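PDB 2CYC: tyrosine--tRNA ligase from Pyrococcus horikoshii, which probably catalyses the activation of tyrosine with ATP and its transfer to the acceptor end of tRNA(Tyr), and is seen here with L-tyrosine bound. Local coordinates for residues 351-354 with 355-358; 100-103 with 104-107; 327-331 with 332-336; 339-342 with 343-347; 143-146 with 147-150. All blocks are in the same frame, centred on the assembly; numbering follows the deposited sequence.

Interaction 1 of 5, residues 351-354 with 355-358; sequences LEPI and RRYF
E352 and R356 form a salt bridge one helical turn apart. It is long: OE1 of E352 lies 3.6 Å from NE of R356. The carboxylate oxygen comes in at the edge of the guanidinium and in its plane, but the two flat groups are turned 70° apart. E352 reaches this place because CG is anti to the backbone N (chi1 179°) and the chain runs on extended. Charge is therefore paired at one point, not through a flat two-pronged bridge.

Both arginines also lie over backbone. The bend of R356 at chi3 sets P353 CA over one guanidinium face, with NH1 3.6 Å from that CA. R355 bends likewise and lays its guanidinium over E352; its NH2 is 3.5 Å from E352 CA. The same NH2 is hydrogen-bonded to the carbonyl O of I348, which helps fix the group there. NH1 of R355 rests 3.8 Å from L351 CB.

The apolar pair is I354 and F358, side by side and pointing the same way. CG2 of I354 meets the ring edge in plane, 3.7 Å from CE1 of F358. H264 packs edge-to-face with the F358 ring. I354 also touches K104 and V108 of helix 87-108.

Four backbone bonds complete the set. R355 N, R356 N, Y357 N and F358 N donate to the carbonyls of L351, E352, P353 and I354. This i to i+4 pattern, with polar side chains on one flank and buried apolar ones on another, is that of the first turns of an amphipathic alpha helix, here helix 352-360.

Interaction 2 of 5, residues 100-103 with 104-107; sequences VGME and KSIE
S105 and G101 meet through two hydrogen bonds to one oxygen. OG of S105 donates to the carbonyl O of G101 at 3.0 Å, and the backbone N of S105 donates to it at 3.1 Å. The two donors come from opposite faces of the carbonyl plane. The hydroxyl is placed for this by chi1 of -69°, which sets OG beside the backbone N of S105.

K104 packs back over V100. Its CG, set beside the backbone N by chi1 of -58°, lies 3.3 Å from the carbonyl O of V100. The bend at chi2 then carries the chain on, with CE 4.1 Å from CG2 of V100, and the two side chains pass at a slant. I106 does something similar with M102: its CG1 lies 3.2 Å from the carbonyl O of M102, beside the 2.8 Å bond from I106 N to that same oxygen.

Further out, OE1 of E103 forms a salt bridge with NZ of K99, one turn back. Y357 and I354 of helix 352-360 lie against K104. M102 and I106 face helix 48-63, and the side chain of M102 is about 11 Å from the bound tyrosine.

The chemistry is that of a buried serine inside a helix. Its hydroxyl finds an acceptor within its own helix, the carbonyl O of G101 four residues back. The polar group can thus sit in an otherwise packed setting.

Interaction 3 of 5, residues 327-331 with 332-336; sequences RDFAE and GKLHP
F329 and P336 cross at about a right angle, with ring CZ 3.5 Å from CG of the proline. With chi1 at -169°, CG of F329 lies anti to its backbone N and the ring leans back toward the loop. L334 O comes obliquely to the ring, 3.2 Å from CD1. Water 2 sits over the ring centre and donates to F329 O and to L334 O.

K333 runs extended and crosses D328 at about a right angle. Its tip meets E331 in a salt bridge, NZ to OE2 at 3.0 Å. The amine approaches on the syn side, 34° out of the carboxylate plane. D328 OD2 instead bonds Y319 OH and takes a long bond from water 1.

The backbone forms a Schellman motif. K333 N donates to D328 O at 2.7 Å, and G332 N to F329 O at 3.0 Å. G332 is the C-prime residue, with phi of 68°.

The motif ends helix 322-330. H335 then N-caps helix 336-350 through ND1 to L337 N. Y319 comes from strand 317-319, while C279 packs on both F329 and P336.

Interaction 4 of 5, residues 339-342 with 343-347; sequences LKNA and VAEYL
L339 touches V343 one turn on. CD1 of the leucine lies 3.9 Å from CG2 of the valine, and the two side chains meet at a slant. That branch of V343 also rests 3.3 Å from the carbonyl O of L339, since chi1 of 171° sets CG2 beside the backbone N. The same carbonyl accepts V343 N at 2.8 Å. L339 continues the apolar surface onto V289 and L290 of helix 288-297, where V343 meets V293.

K340 takes part through its backbone. Its carbonyl O accepts A344 N at 3.0 Å, and A344 CB packs 3.6 Å from this oxygen. The side chain runs extended, and its NZ is hydrogen-bonded to the carbonyl oxygens of R275, near the end of helix 267-276, and of A277, just past it.

The carbonyl O of N341 accepts E345 N at 3.2 Å, a nearly straight bond with an N-H...O angle of 171°. CG of E345 lies 3.6 Å from N341 O; beyond it the chain bends at chi2. Its carboxylate is held by a salt bridge from OE2 to NE of R271.

A342 closes the series. Its carbonyl O takes Y346 N at 3.0 Å. Its methyl group lies against F305 and V307 of strand 305-307.

The arrangement is a regular alpha helix in mid-course, with unbroken i to i+4 bonding. Helix 336-350 packs here against helix 288-297, helix 267-276 and strand 305-307. It is plain structural packing, away from the tyrosine site.

Interaction 5 of 5, residues 143-146 with 147-150; sequences LSRV and MRSI
S149 and V146 are joined by two hydrogen bonds onto one carbonyl oxygen. OG of S149 donates to V146 O at 2.8 Å, and the backbone N of S149 donates to it at 2.9 Å. The hydroxyl lies close to the carbonyl plane, whereas the N-H comes from above it, 66° out. A chi1 of 77° puts OG between the backbone N and carbonyl carbon, and so folds it back to V146. The bond from S149 N to R145 O is weak, so the i to i+4 pattern is giving way to a tighter i to i+3 turn here. Before that, M147 N and R148 N bond L143 O and S144 O in the ordinary helical way.

The charged groups are R148 and R145. R148 bends at chi3 and lays one guanidinium face over S144 O and R145 CA; its NH2 is 3.7 Å from that CA. The two guanidinium planes are only 18° apart, yet the side chains cross at about a right angle. NE of R145 stays 5.1 Å from NH2 of R148. R145 is directed to E199 by a salt bridge through NH1, which probably eases the like charges.

The apolar pair is L143 and M147, with CG of L143 3.9 Å from SD of M147.

Helix 143-148 lies at the subunit interface. L143 touches M157 and V146 touches F163, both of the second subunit. V146 and I150 pack on L166 of helix 164-178. R145 and S149 pack on I196 of helix 191-200.

How the interactions relate
Interactions 1 and 2 touch directly: CD2 of Y357 lies 3.3 Å from CE of K104, so helices 352-360 and 87-108 pack together there. Interactions 3, 4 and 1 follow one another in the chain. Interaction 3 leads into helix 336-350, where CE1 of F329 meets CD2 of L339 at 3.9 Å. Interaction 4 adjoins interaction 1 in sequence, their centres about 17 Å apart. Interaction 5 stands alone, its centre about 41 Å from that of interaction 1 and across the chain's centre. It comes near the tyrosine pocket, with the I150 side chain about 6 Å from that of Y168, which binds L-tyrosine. Interactions 1, 3 and 4 lie away from that site.

Interaction 1 of 5, residues 351-354 with 355-358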
loop_
_atom_site.group_PDB
_atom_site.type_symbol
_atom_site.label_atom_id
_atom_site.label_comp_id
_atom_site.label_asym_id
_atom_site.label_seq_id
_atom_site.Cartn_x
_atom_site.Cartn_y
_atom_site.Cartn_z
ATOM N N LEU A 351 35.637 -21.318 1.872
ATOM C CA LEU A 351 34.376 -21.786 1.309
ATOM C C LEU A 351 34.239 -23.280 1.019
ATOM O O LEU A 351 33.174 -23.730 0.572
ATOM C CB LEU A 351 34.082 -20.995 0.024
ATOM C CG LEU A 351 34.060 -19.460 0.154
ATOM C CD1 LEU A 351 34.046 -18.824 -1.237
ATOM C CD2 LEU A 351 32.838 -19.006 0.973
ATOM N N GLU A 352 35.291 -24.051 1.276
ATOM C CA GLU A 352 35.238 -25.482 0.986
ATOM C C GLU A 352 34.019 -26.211 1.546
ATOM O O GLU A 352 33.367 -26.964 0.826
ATOM C CB GLU A 352 36.505 -26.203 1.461
ATOM C CG GLU A 352 36.421 -27.705 1.179
ATOM C CD GLU A 352 37.705 -28.452 1.441
ATOM O OE1 GLU A 352 37.678 -29.697 1.350
ATOM O OE2 GLU A 352 38.738 -27.811 1.730
ATOM N N PRO A 353 33.696 -26.005 2.834
ATOM C CA PRO A 353 32.528 -26.698 3.397
ATOM C C PRO A 353 31.269 -26.458 2.579
ATOM O O PRO A 353 30.412 -27.339 2.445
ATOM C CB PRO A 353 32.411 -26.107 4.802
ATOM C CG PRO A 353 33.832 -25.731 5.140
ATOM C CD PRO A 353 34.325 -25.131 3.840
ATOM N N ILE A 354 31.159 -25.258 2.028
ATOM C CA ILE A 354 29.993 -24.906 1.238
ATOM C C ILE A 354 29.996 -25.670 -0.083
ATOM O O ILE A 354 28.973 -26.242 -0.481
ATOM C CB ILE A 354 29.956 -23.385 0.992
ATOM C CG1 ILE A 354 29.904 -22.662 2.347
ATOM C CG2 ILE A 354 28.762 -23.021 0.118
ATOM C CD1 ILE A 354 29.785 -21.139 2.266
ATOM N N ARG A 355 31.137 -25.686 -0.763
ATOM C CA ARG A 355 31.231 -26.414 -2.023
ATOM C C ARG A 355 30.924 -27.892 -1.780
ATOM O O ARG A 355 30.168 -28.512 -2.536
ATOM C CB ARG A 355 32.631 -26.280 -2.641
ATOM C CG ARG A 355 32.964 -24.902 -3.193
ATOM C CD ARG A 355 34.196 -24.970 -4.104
ATOM N NE ARG A 355 35.379 -25.474 -3.404
ATOM C CZ ARG A 355 36.111 -24.761 -2.552
ATOM N NH1 ARG A 355 35.789 -23.498 -2.289
ATOM N NH2 ARG A 355 37.163 -25.314 -1.952
ATOM N N ARG A 356 31.502 -28.454 -0.717
ATOM C CA ARG A 356 31.257 -29.858 -0.408
ATOM C C ARG A 356 29.773 -30.146 -0.218
ATOM O O ARG A 356 29.283 -31.185 -0.656
ATOM C CB ARG A 356 32.038 -30.303 0.838
ATOM C CG ARG A 356 33.466 -30.751 0.512
ATOM C CD ARG A 356 34.170 -31.442 1.683
ATOM N NE ARG A 356 34.512 -30.535 2.780
ATOM C CZ ARG A 356 33.791 -30.389 3.890
ATOM N NH1 ARG A 356 34.182 -29.538 4.835
ATOM N NH2 ARG A 356 32.682 -31.103 4.057
ATOM N N TYR A 357 29.054 -29.231 0.422
ATOM C CA TYR A 357 27.638 -29.452 0.630
ATOM C C TYR A 357 26.885 -29.458 -0.695
ATOM O O TYR A 357 26.120 -30.385 -0.986
ATOM C CB TYR A 357 27.032 -28.388 1.556
ATOM C CG TYR A 357 25.539 -28.574 1.722
ATOM C CD1 TYR A 357 24.649 -28.052 0.786
ATOM C CD2 TYR A 357 25.025 -29.369 2.746
ATOM C CE1 TYR A 357 23.294 -28.328 0.849
ATOM C CE2 TYR A 357 23.659 -29.648 2.824
ATOM C CZ TYR A 357 22.802 -29.128 1.864
ATOM O OH TYR A 357 21.457 -29.434 1.883
ATOM N N PHE A 358 27.099 -28.432 -1.510
ATOM C CA PHE A 358 26.385 -28.385 -2.767
ATOM C C PHE A 358 26.823 -29.460 -3.741
ATOM O O PHE A 358 26.097 -29.786 -4.673
ATOM C CB PHE A 358 26.482 -26.994 -3.381
ATOM C CG PHE A 358 25.630 -25.979 -2.666
ATOM C CD1 PHE A 358 26.206 -25.009 -1.846
ATOM C CD2 PHE A 358 24.239 -26.021 -2.779
ATOM C CE1 PHE A 358 25.405 -24.089 -1.147
ATOM C CE2 PHE A 358 23.427 -25.109 -2.088
ATOM C CZ PHE A 358 24.014 -24.140 -1.270
#

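Interaction 2 of 5, residues 100-103 with 104-107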
loop_
_atom_site.group_PDB
_atom_site.type_symbol
_atom_site.label_atom_id
_atom_site.label_comp_id
_atom_site.label_asym_id
_atom_site.label_seq_id
_atom_site.Cartn_x
_atom_site.Cartn_y
_atom_site.Cartn_z
ATOM N N VAL A 100 19.315 -22.796 2.494
ATOM C CA VAL A 100 20.483 -23.622 2.775
ATOM C C VAL A 100 21.793 -22.908 2.438
ATOM O O VAL A 100 22.810 -23.126 3.095
ATOM C CB VAL A 100 20.407 -24.994 2.034
ATOM C CG1 VAL A 100 20.541 -24.809 0.536
ATOM C CG2 VAL A 100 21.500 -25.933 2.568
ATOM N N GLY A 101 21.772 -22.050 1.422
ATOM C CA GLY A 101 22.973 -21.310 1.077
ATOM C C GLY A 101 23.357 -20.404 2.240
ATOM O O GLY A 101 24.531 -20.266 2.571
ATOM N N MET A 102 22.361 -19.784 2.868
ATOM C CA MET A 102 22.609 -18.904 4.011
ATOM C C MET A 102 23.052 -19.696 5.231
ATOM O O MET A 102 23.940 -19.264 5.970
ATOM C CB MET A 102 21.349 -18.102 4.358
ATOM C CG MET A 102 21.116 -16.915 3.449
ATOM S SD MET A 102 22.460 -15.707 3.572
ATOM C CE MET A 102 23.156 -15.893 2.062
ATOM N N GLU A 103 22.426 -20.852 5.447
ATOM C CA GLU A 103 22.784 -21.698 6.579
ATOM C C GLU A 103 24.274 -22.034 6.517
ATOM O O GLU A 103 24.977 -21.947 7.523
ATOM C CB GLU A 103 21.955 -22.992 6.578
ATOM C CG GLU A 103 20.557 -22.834 7.152
ATOM C CD GLU A 103 19.650 -24.041 6.900
ATOM O OE1 GLU A 103 18.642 -24.177 7.619
ATOM O OE2 GLU A 103 19.924 -24.840 5.986
ATOM N N LYS A 104 24.758 -22.401 5.334
ATOM C CA LYS A 104 26.168 -22.744 5.193
ATOM C C LYS A 104 27.080 -21.519 5.289
ATOM O O LYS A 104 28.217 -21.625 5.741
ATOM C CB LYS A 104 26.407 -23.484 3.877
ATOM C CG LYS A 104 25.578 -24.766 3.738
ATOM C CD LYS A 104 25.791 -25.746 4.895
ATOM C CE LYS A 104 24.727 -26.847 4.868
ATOM N NZ LYS A 104 24.844 -27.834 5.990
ATOM N N SER A 105 26.586 -20.358 4.868
ATOM C CA SER A 105 27.389 -19.142 4.951
ATOM C C SER A 105 27.556 -18.762 6.417
ATOM O O SER A 105 28.642 -18.398 6.851
ATOM C CB SER A 105 26.717 -17.997 4.196
ATOM O OG SER A 105 26.745 -18.231 2.801
ATOM N N ILE A 106 26.467 -18.854 7.174
ATOM C CA ILE A 106 26.493 -18.537 8.598
ATOM C C ILE A 106 27.480 -19.481 9.287
ATOM O O ILE A 106 28.274 -19.078 10.133
ATOM C CB ILE A 106 25.086 -18.715 9.215
ATOM C CG1 ILE A 106 24.149 -17.630 8.673
ATOM C CG2 ILE A 106 25.161 -18.666 10.735
ATOM C CD1 ILE A 106 22.691 -17.901 8.920
ATOM N N GLU A 107 27.437 -20.741 8.891
ATOM C CA GLU A 107 28.305 -21.743 9.464
ATOM C C GLU A 107 29.794 -21.470 9.240
ATOM O O GLU A 107 30.569 -21.528 10.190
ATOM C CB GLU A 107 27.923 -23.102 8.905
ATOM C CG GLU A 107 28.732 -24.252 9.423
ATOM C CD GLU A 107 28.241 -25.551 8.841
ATOM O OE1 GLU A 107 27.153 -26.011 9.252
ATOM O OE2 GLU A 107 28.932 -26.100 7.957
#

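Interaction 3 of 5, residues 327-331 with 332-336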
loop_
_atom_site.group_PDB
_atom_site.type_symbol
_atom_site.label_atom_id
_atom_site.label_comp_id
_atom_site.label_asym_id
_atom_site.label_seq_id
_atom_site.Cartn_x
_atom_site.Cartn_y
_atom_site.Cartn_z
ATOM N N ARG A 327 49.728 -0.927 4.666
ATOM C CA ARG A 327 50.955 -0.127 4.620
ATOM C C ARG A 327 51.905 -0.746 3.587
ATOM O O ARG A 327 52.396 -0.072 2.689
ATOM C CB ARG A 327 51.626 -0.120 5.998
ATOM C CG ARG A 327 52.870 0.757 6.112
ATOM C CD ARG A 327 52.543 2.207 6.479
ATOM N NE ARG A 327 52.051 2.356 7.853
ATOM C CZ ARG A 327 50.791 2.151 8.241
ATOM N NH1 ARG A 327 50.454 2.310 9.516
ATOM N NH2 ARG A 327 49.862 1.800 7.359
ATOM N N ASP A 328 52.155 -2.040 3.732
ATOM C CA ASP A 328 53.023 -2.763 2.820
ATOM C C ASP A 328 52.554 -2.644 1.373
ATOM O O ASP A 328 53.371 -2.624 0.456
ATOM C CB ASP A 328 53.083 -4.232 3.226
ATOM C CG ASP A 328 54.403 -4.604 3.863
ATOM O OD1 ASP A 328 54.990 -3.751 4.563
ATOM O OD2 ASP A 328 54.848 -5.756 3.674
ATOM N N PHE A 329 51.244 -2.556 1.166
ATOM C CA PHE A 329 50.712 -2.448 -0.189
ATOM C C PHE A 329 50.907 -1.026 -0.709
ATOM O O PHE A 329 51.352 -0.820 -1.840
ATOM C CB PHE A 329 49.217 -2.809 -0.221
ATOM C CG PHE A 329 48.663 -2.978 -1.616
ATOM C CD1 PHE A 329 48.807 -4.190 -2.296
ATOM C CD2 PHE A 329 48.044 -1.914 -2.269
ATOM C CE1 PHE A 329 48.344 -4.340 -3.607
ATOM C CE2 PHE A 329 47.580 -2.046 -3.577
ATOM C CZ PHE A 329 47.730 -3.264 -4.251
ATOM N N ALA A 330 50.573 -0.045 0.121
ATOM C CA ALA A 330 50.712 1.354 -0.264
ATOM C C ALA A 330 52.162 1.680 -0.601
ATOM O O ALA A 330 52.432 2.458 -1.516
ATOM C CB ALA A 330 50.223 2.262 0.861
ATOM N N GLU A 331 53.090 1.074 0.137
ATOM C CA GLU A 331 54.515 1.303 -0.083
ATOM C C GLU A 331 55.123 0.444 -1.195
ATOM O O GLU A 331 56.333 0.447 -1.387
ATOM C CB GLU A 331 55.283 1.076 1.223
ATOM C CG GLU A 331 54.928 2.089 2.306
ATOM C CD GLU A 331 55.529 1.759 3.663
ATOM O OE1 GLU A 331 55.314 2.550 4.605
ATOM O OE2 GLU A 331 56.206 0.717 3.793
ATOM N N GLY A 332 54.287 -0.290 -1.924
ATOM C CA GLY A 332 54.791 -1.126 -3.002
ATOM C C GLY A 332 55.627 -2.309 -2.551
ATOM O O GLY A 332 56.411 -2.852 -3.322
ATOM N N LYS A 333 55.478 -2.717 -1.298
ATOM C CA LYS A 333 56.227 -3.863 -0.799
ATOM C C LYS A 333 55.425 -5.160 -0.979
ATOM O O LYS A 333 55.969 -6.264 -0.897
ATOM C CB LYS A 333 56.599 -3.637 0.668
ATOM C CG LYS A 333 57.594 -2.494 0.837
ATOM C CD LYS A 333 57.769 -2.083 2.288
ATOM C CE LYS A 333 58.690 -0.870 2.388
ATOM N NZ LYS A 333 58.985 -0.501 3.799
ATOM N N LEU A 334 54.129 -5.013 -1.236
ATOM C CA LEU A 334 53.243 -6.160 -1.468
ATOM C C LEU A 334 52.586 -5.893 -2.816
ATOM O O LEU A 334 51.810 -4.948 -2.960
ATOM C CB LEU A 334 52.171 -6.259 -0.381
ATOM C CG LEU A 334 51.074 -7.298 -0.630
ATOM C CD1 LEU A 334 51.700 -8.688 -0.728
ATOM C CD2 LEU A 334 50.032 -7.229 0.490
ATOM N N HIS A 335 52.892 -6.724 -3.802
ATOM C CA HIS A 335 52.349 -6.517 -5.140
ATOM C C HIS A 335 51.022 -7.238 -5.399
ATOM O O HIS A 335 50.797 -8.339 -4.911
ATOM C CB HIS A 335 53.402 -6.941 -6.170
ATOM C CG HIS A 335 53.116 -6.477 -7.562
ATOM N ND1 HIS A 335 52.157 -7.064 -8.361
ATOM C CD2 HIS A 335 53.643 -5.463 -8.289
ATOM C CE1 HIS A 335 52.104 -6.428 -9.519
ATOM N NE2 HIS A 335 52.995 -5.453 -9.500
ATOM N N PRO A 336 50.126 -6.613 -6.178
ATOM C CA PRO A 336 48.823 -7.199 -6.507
ATOM C C PRO A 336 48.906 -8.654 -6.973
ATOM O O PRO A 336 48.023 -9.450 -6.665
ATOM C CB PRO A 336 48.304 -6.275 -7.594
ATOM C CG PRO A 336 48.816 -4.949 -7.151
ATOM C CD PRO A 336 50.246 -5.260 -6.749
HETATM O O HOH W 1 56.616 -7.717 1.947
HETATM O O HOH W 2 51.363 -2.582 -3.928
#

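Interaction 4 of 5, residues 339-342 with 343-347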
loop_
_atom_site.group_PDB
_atom_site.type_symbol
_atom_site.label_atom_id
_atom_site.label_comp_id
_atom_site.label_asym_id
_atom_site.label_seq_id
_atom_site.Cartn_x
_atom_site.Cartn_y
_atom_site.Cartn_z
ATOM N N LEU A 339 49.212 -10.661 -3.704
ATOM C CA LEU A 339 48.030 -10.466 -2.864
ATOM C C LEU A 339 46.820 -11.199 -3.463
ATOM O O LEU A 339 46.123 -11.939 -2.763
ATOM C CB LEU A 339 47.701 -8.977 -2.723
ATOM C CG LEU A 339 46.428 -8.669 -1.915
ATOM C CD1 LEU A 339 46.530 -9.264 -0.498
ATOM C CD2 LEU A 339 46.235 -7.167 -1.856
ATOM N N LYS A 340 46.582 -11.001 -4.760
ATOM C CA LYS A 340 45.459 -11.658 -5.435
ATOM C C LYS A 340 45.493 -13.179 -5.273
ATOM O O LYS A 340 44.472 -13.809 -4.992
ATOM C CB LYS A 340 45.455 -11.335 -6.931
ATOM C CG LYS A 340 44.932 -9.968 -7.325
ATOM C CD LYS A 340 44.983 -9.868 -8.848
ATOM C CE LYS A 340 44.495 -8.539 -9.358
ATOM N NZ LYS A 340 44.402 -8.559 -10.843
ATOM N N ASN A 341 46.666 -13.772 -5.473
ATOM C CA ASN A 341 46.787 -15.212 -5.344
ATOM C C ASN A 341 46.528 -15.651 -3.907
ATOM O O ASN A 341 45.874 -16.666 -3.663
ATOM C CB ASN A 341 48.173 -15.670 -5.812
ATOM C CG ASN A 341 48.474 -17.112 -5.431
ATOM O OD1 ASN A 341 49.242 -17.368 -4.500
ATOM N ND2 ASN A 341 47.861 -18.061 -6.139
ATOM N N ALA A 342 47.019 -14.882 -2.943
ATOM C CA ALA A 342 46.806 -15.258 -1.550
ATOM C C ALA A 342 45.318 -15.142 -1.184
ATOM O O ALA A 342 44.780 -15.994 -0.488
ATOM C CB ALA A 342 47.667 -14.392 -0.626
ATOM N N VAL A 343 44.644 -14.102 -1.669
ATOM C CA VAL A 343 43.225 -13.945 -1.360
ATOM C C VAL A 343 42.402 -15.081 -1.965
ATOM O O VAL A 343 41.483 -15.587 -1.327
ATOM C CB VAL A 343 42.685 -12.589 -1.853
ATOM C CG1 VAL A 343 41.161 -12.546 -1.727
ATOM C CG2 VAL A 343 43.303 -11.464 -1.024
ATOM N N ALA A 344 42.734 -15.487 -3.187
ATOM C CA ALA A 344 42.015 -16.580 -3.841
ATOM C C ALA A 344 42.080 -17.881 -3.027
ATOM O O ALA A 344 41.049 -18.528 -2.774
ATOM C CB ALA A 344 42.580 -16.821 -5.236
ATOM N N GLU A 345 43.292 -18.267 -2.627
ATOM C CA GLU A 345 43.485 -19.494 -1.854
ATOM C C GLU A 345 42.766 -19.411 -0.519
ATOM O O GLU A 345 42.152 -20.386 -0.076
ATOM C CB GLU A 345 44.979 -19.769 -1.633
ATOM C CG GLU A 345 45.726 -20.138 -2.914
ATOM C CD GLU A 345 45.029 -21.245 -3.681
ATOM O OE1 GLU A 345 44.688 -22.271 -3.051
ATOM O OE2 GLU A 345 44.822 -21.089 -4.908
ATOM N N TYR A 346 42.844 -18.251 0.128
ATOM C CA TYR A 346 42.151 -18.065 1.402
ATOM C C TYR A 346 40.644 -18.309 1.191
ATOM O O TYR A 346 39.993 -19.008 1.965
ATOM C CB TYR A 346 42.356 -16.636 1.918
ATOM C CG TYR A 346 41.534 -16.330 3.154
ATOM C CD1 TYR A 346 42.068 -16.486 4.436
ATOM C CD2 TYR A 346 40.204 -15.934 3.040
ATOM C CE1 TYR A 346 41.291 -16.254 5.573
ATOM C CE2 TYR A 346 39.420 -15.702 4.165
ATOM C CZ TYR A 346 39.962 -15.864 5.423
ATOM O OH TYR A 346 39.162 -15.643 6.521
ATOM N N LEU A 347 40.096 -17.714 0.137
ATOM C CA LEU A 347 38.671 -17.856 -0.183
ATOM C C LEU A 347 38.314 -19.307 -0.539
ATOM O O LEU A 347 37.272 -19.831 -0.129
ATOM C CB LEU A 347 38.324 -16.923 -1.346
ATOM C CG LEU A 347 37.529 -15.636 -1.094
ATOM C CD1 LEU A 347 37.786 -15.092 0.273
ATOM C CD2 LEU A 347 37.873 -14.615 -2.168
#

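Interaction 5 of 5, residues 143-146 with 147-150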
loop_
_atom_site.group_PDB
_atom_site.type_symbol
_atom_site.label_atom_id
_atom_site.label_comp_id
_atom_site.label_asym_id
_atom_site.label_seq_id
_atom_site.Cartn_x
_atom_site.Cartn_y
_atom_site.Cartn_z
ATOM N N LEU A 143 4.168 10.423 1.122
ATOM C CA LEU A 143 4.399 9.805 -0.169
ATOM C C LEU A 143 5.808 10.163 -0.630
ATOM O O LEU A 143 6.564 9.305 -1.089
ATOM C CB LEU A 143 3.373 10.329 -1.182
ATOM C CG LEU A 143 3.620 10.006 -2.655
ATOM C CD1 LEU A 143 3.711 8.490 -2.848
ATOM C CD2 LEU A 143 2.493 10.593 -3.494
ATOM N N SER A 144 6.161 11.437 -0.495
ATOM C CA SER A 144 7.477 11.913 -0.915
ATOM C C SER A 144 8.586 11.144 -0.204
ATOM O O SER A 144 9.602 10.807 -0.805
ATOM C CB SER A 144 7.618 13.414 -0.627
ATOM O OG SER A 144 7.626 13.668 0.765
ATOM N N ARG A 145 8.382 10.868 1.079
ATOM C CA ARG A 145 9.362 10.132 1.861
ATOM C C ARG A 145 9.489 8.703 1.311
ATOM O O ARG A 145 10.589 8.196 1.130
ATOM C CB ARG A 145 8.931 10.117 3.334
ATOM C CG ARG A 145 9.951 9.534 4.280
ATOM C CD ARG A 145 11.290 10.255 4.176
ATOM N NE ARG A 145 12.302 9.693 5.073
ATOM C CZ ARG A 145 12.338 9.880 6.391
ATOM N NH1 ARG A 145 11.413 10.625 6.993
ATOM N NH2 ARG A 145 13.300 9.317 7.110
ATOM N N VAL A 146 8.361 8.062 1.023
ATOM C CA VAL A 146 8.402 6.708 0.489
ATOM C C VAL A 146 9.112 6.709 -0.862
ATOM O O VAL A 146 9.922 5.828 -1.148
ATOM C CB VAL A 146 6.984 6.122 0.285
ATOM C CG1 VAL A 146 7.091 4.723 -0.342
ATOM C CG2 VAL A 146 6.240 6.072 1.623
ATOM N N MET A 147 8.802 7.699 -1.696
ATOM C CA MET A 147 9.419 7.803 -3.014
ATOM C C MET A 147 10.936 7.863 -2.884
ATOM O O MET A 147 11.654 7.274 -3.684
ATOM C CB MET A 147 8.913 9.051 -3.740
ATOM C CG MET A 147 7.476 8.944 -4.206
ATOM S SD MET A 147 6.838 10.514 -4.846
ATOM C CE MET A 147 7.674 10.597 -6.410
ATOM N N ARG A 148 11.410 8.569 -1.860
ATOM C CA ARG A 148 12.842 8.714 -1.620
ATOM C C ARG A 148 13.494 7.451 -1.074
ATOM O O ARG A 148 14.711 7.309 -1.138
ATOM C CB ARG A 148 13.115 9.860 -0.634
ATOM C CG ARG A 148 12.969 11.265 -1.220
ATOM C CD ARG A 148 13.553 12.329 -0.280
ATOM N NE ARG A 148 12.716 12.589 0.891
ATOM C CZ ARG A 148 11.579 13.283 0.861
ATOM N NH1 ARG A 148 11.142 13.793 -0.285
ATOM N NH2 ARG A 148 10.873 13.468 1.973
ATOM N N SER A 149 12.693 6.532 -0.544
ATOM C CA SER A 149 13.242 5.311 0.049
ATOM C C SER A 149 13.276 4.140 -0.930
ATOM O O SER A 149 13.674 3.030 -0.582
ATOM C CB SER A 149 12.416 4.930 1.277
ATOM O OG SER A 149 11.189 4.327 0.887
ATOM N N ILE A 150 12.868 4.418 -2.162
ATOM C CA ILE A 150 12.802 3.434 -3.234
ATOM C C ILE A 150 14.162 2.802 -3.586
ATOM O O ILE A 150 14.232 1.704 -4.147
ATOM C CB ILE A 150 12.162 4.100 -4.485
ATOM C CG1 ILE A 150 11.130 3.159 -5.087
ATOM C CG2 ILE A 150 13.223 4.500 -5.494
ATOM C CD1 ILE A 150 9.950 2.917 -4.164
#